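Side-chain contact in putative phthiocerol dimycocerosate transporter LppX (Mycobacterium tuberculosis, PDB 2BYO), which probably carries phthiocerol dimycocerosates from the cell membrane to the outer membrane, with a hydrophobic cavity large enough to hold one lipid molecule: residues 195-198 and 199-202. Sequence-based numbering, arbitrary orientation.
With LNL (alpha-linolenic acid), chain K.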
ATOM      1  N   LEU A 195       0.047  -4.738   2.280  1.00 28.78           N
ATOM      2  CA  LEU A 195       0.211  -3.472   2.959  1.00 28.92           C
ATOM      3  C   LEU A 195      -0.722  -3.433   4.150  1.00 27.55           C
ATOM      4  O   LEU A 195      -1.935  -3.554   4.002  1.00 26.95           O
ATOM      5  CB  LEU A 195      -0.085  -2.333   1.991  1.00 31.13           C
ATOM      6  CG  LEU A 195       0.321  -0.972   2.525  1.00 34.68           C
ATOM      7  CD1 LEU A 195       0.835  -0.109   1.388  1.00 39.81           C
ATOM      8  CD2 LEU A 195      -0.835  -0.291   3.278  1.00 36.41           C
ATOM      9  N   THR A 196      -0.146  -3.276   5.331  1.00 27.20           N
ATOM     10  CA  THR A 196      -0.901  -3.263   6.564  1.00 25.85           C
ATOM     11  C   THR A 196      -0.753  -1.888   7.233  1.00 25.94           C
ATOM     12  O   THR A 196       0.366  -1.413   7.461  1.00 23.81           O
ATOM     13  CB  THR A 196      -0.417  -4.405   7.487  1.00 27.65           C
ATOM     14  OG1 THR A 196      -0.557  -5.655   6.792  1.00 28.51           O
ATOM     15  CG2 THR A 196      -1.217  -4.461   8.796  1.00 27.06           C
ATOM     16  N   GLN A 197      -1.894  -1.250   7.522  1.00 25.07           N
ATOM     17  CA  GLN A 197      -1.916   0.041   8.220  1.00 24.70           C
ATOM     18  C   GLN A 197      -2.131  -0.130   9.729  1.00 24.19           C
ATOM     19  O   GLN A 197      -2.809  -1.063  10.180  1.00 23.40           O
ATOM     20  CB  GLN A 197      -3.044   0.936   7.684  1.00 24.75           C
ATOM     21  CG  GLN A 197      -2.922   1.354   6.223  1.00 27.09           C
ATOM     22  CD  GLN A 197      -4.067   2.242   5.765  1.00 27.15           C
ATOM     23  OE1 GLN A 197      -4.830   2.779   6.577  1.00 28.23           O
ATOM     24  NE2 GLN A 197      -4.184   2.415   4.457  1.00 29.66           N
ATOM     25  N   SER A 198      -1.585   0.816  10.489  1.00 24.36           N
ATOM     26  CA  SER A 198      -1.815   0.918  11.929  1.00 24.32           C
ATOM     27  C   SER A 198      -1.473   2.329  12.379  1.00 24.85           C
ATOM     28  O   SER A 198      -1.024   3.154  11.580  1.00 25.12           O
ATOM     29  CB  SER A 198      -0.957  -0.106  12.680  1.00 23.82           C
ATOM     30  OG  SER A 198       0.420   0.082  12.386  1.00 25.32           O
ATOM     31  N   LYS A 199      -1.677   2.603  13.661  1.00 25.90           N
ATOM     32  CA  LYS A 199      -1.255   3.875  14.282  1.00 26.92           C
ATOM     33  C   LYS A 199      -1.881   5.099  13.618  1.00 26.61           C
ATOM     34  O   LYS A 199      -1.283   6.171  13.545  1.00 26.46           O
ATOM     35  CB  LYS A 199       0.278   3.989  14.321  1.00 28.35           C
ATOM     36  CG  LYS A 199       0.959   2.762  14.971  1.00 28.92           C
ATOM     37  CD  LYS A 199       2.421   3.013  15.276  1.00 29.28           C
ATOM     38  CE  LYS A 199       2.635   3.774  16.573  1.00 31.05           C
ATOM     39  NZ  LYS A 199       2.451   2.924  17.783  1.00 31.32           N
ATOM     40  N   TRP A 200      -3.112   4.924  13.157  1.00 27.23           N
ATOM     41  CA  TRP A 200      -3.841   5.974  12.461  1.00 27.20           C
ATOM     42  C   TRP A 200      -3.883   7.222  13.317  1.00 28.16           C
ATOM     43  O   TRP A 200      -4.329   7.168  14.460  1.00 28.83           O
ATOM     44  CB  TRP A 200      -5.269   5.514  12.156  1.00 27.30           C
ATOM     45  CG  TRP A 200      -5.313   4.256  11.308  1.00 26.83           C
ATOM     46  CD1 TRP A 200      -5.267   4.183   9.941  1.00 26.39           C
ATOM     47  CD2 TRP A 200      -5.411   2.897  11.779  1.00 27.10           C
ATOM     48  NE1 TRP A 200      -5.339   2.862   9.530  1.00 25.98           N
ATOM     49  CE2 TRP A 200      -5.430   2.056  10.634  1.00 24.82           C
ATOM     50  CE3 TRP A 200      -5.499   2.312  13.055  1.00 25.94           C
ATOM     51  CZ2 TRP A 200      -5.517   0.664  10.727  1.00 25.00           C
ATOM     52  CZ3 TRP A 200      -5.592   0.924  13.148  1.00 25.63           C
ATOM     53  CH2 TRP A 200      -5.598   0.115  11.984  1.00 26.03           C
ATOM     54  N   ASN A 201      -3.398   8.331  12.757  1.00 28.13           N
ATOM     55  CA  ASN A 201      -3.418   9.627  13.402  1.00 30.37           C
ATOM     56  C   ASN A 201      -2.636   9.712  14.719  1.00 30.56           C
ATOM     57  O   ASN A 201      -2.823  10.642  15.507  1.00 32.18           O
ATOM     58  CB  ASN A 201      -4.863  10.123  13.550  1.00 31.46           C
ATOM     59  CG  ASN A 201      -5.516  10.420  12.208  1.00 33.70           C
ATOM     60  OD1 ASN A 201      -4.844  10.810  11.255  1.00 33.60           O
ATOM     61  ND2 ASN A 201      -6.827  10.260  12.134  1.00 32.61           N
ATOM     62  N   GLU A 202      -1.728   8.764  14.942  1.00 29.87           N
ATOM     63  CA  GLU A 202      -0.772   8.874  16.040  1.00 31.00           C
ATOM     64  C   GLU A 202       0.419   9.669  15.505  1.00 32.91           C
ATOM     65  O   GLU A 202       0.849   9.449  14.375  1.00 33.71           O
ATOM     66  CB  GLU A 202      -0.360   7.493  16.555  1.00 29.40           C
ATOM     67  CG  GLU A 202      -1.549   6.716  17.151  1.00 28.79           C
ATOM     68  CD  GLU A 202      -1.214   5.298  17.604  1.00 28.28           C
ATOM     69  OE1 GLU A 202      -0.042   5.000  17.899  1.00 30.89           O
ATOM     70  OE2 GLU A 202      -2.139   4.466  17.659  1.00 29.05           O
TER
HETATM   71  O1  LNL K1217       5.494   6.432  -2.375  1.00 70.19           O
HETATM   72  C1  LNL K1217       6.001   6.267  -1.239  1.00 68.63           C
HETATM   73  O2  LNL K1217       6.861   5.383  -1.021  1.00 70.08           O
HETATM   74  C2  LNL K1217       5.579   7.181  -0.102  1.00 67.94           C
HETATM   75  C3  LNL K1217       4.504   6.547   0.774  1.00 66.97           C
HETATM   76  C4  LNL K1217       5.080   5.554   1.789  1.00 66.63           C
HETATM   77  C5  LNL K1217       4.750   4.076   1.530  1.00 66.24           C
HETATM   78  C6  LNL K1217       3.279   3.794   1.175  1.00 66.63           C
HETATM   79  C7  LNL K1217       3.143   2.491   0.383  1.00 66.44           C
HETATM   80  C8  LNL K1217       3.260   2.687  -1.133  1.00 65.85           C
HETATM   81  C9  LNL K1217       2.389   1.699  -1.914  1.00 64.83           C
HETATM   82  C10 LNL K1217       3.185   0.622  -2.650  1.00 63.34           C
HETATM   83  C11 LNL K1217       3.197  -0.653  -1.829  1.00 61.91           C
HETATM   84  C12 LNL K1217       2.157  -1.494  -1.745  1.00 59.92           C
HETATM   85  C13 LNL K1217       0.841  -1.290  -2.471  1.00 58.98           C
HETATM   86  C14 LNL K1217      -0.294  -2.056  -1.791  1.00 57.69           C
HETATM   87  C15 LNL K1217      -0.508  -3.468  -2.340  1.00 55.04           C
HETATM   88  C16 LNL K1217      -1.990  -3.844  -2.364  1.00 54.39           C
HETATM   89  C17 LNL K1217      -2.743  -3.162  -3.509  1.00 54.52           C
HETATM   90  C18 LNL K1217      -4.180  -3.632  -3.640  1.00 53.13           C
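Trp200 folds back along the chain just after strand 191-198 ends, laying its indole over the backbone of Ser198 and turning its pyrrole edge to Gln197. NE1 of Trp200 donates to OE1 of Gln197 at 3.0 Å, with an N-H...O angle of 152°. The acceptor sits nearly in the indole plane, and the donor lies in the plane of the Gln197 carbonyl, on a lone pair. The two side chains cross at roughly a right angle, their amide and ring planes 56° apart. Gln197 gets its carbonyl there by running extended beyond CG (chi2 -180°), while its CB rests 3.5 Å from the same NE1 of Trp200. Over one indole face, the CA-H of Ser198 points at the six-membered ring of Trp200 in a CH-pi contact, with CA 3.7 Å from the ring centroid and almost on its normal. Strand 191-198 is one of the strands of the U-shaped beta-half-barrel, antiparallel to its neighbours 40-49 and 181-187, and here the chain leaves it through a type II beta turn, Lys199 to Glu202, closed by Glu202 N to Lys199 O at 3.0 Å. Across that turn NZ of Lys199 reaches OE1 of Glu202 in a salt bridge of 3.2 Å, weak as a hydrogen bond; bends at chi3 and chi4 curl the lysine chain toward the carboxylate. Trp200 also stacks with the ring of His180. On the lipid side, Gln197 touches the bound docosahexaenoic acid, and two residues earlier Leu195 brings CD1 to within 3.6 Å of C7 of an alpha-linolenic acid lying in the cavity.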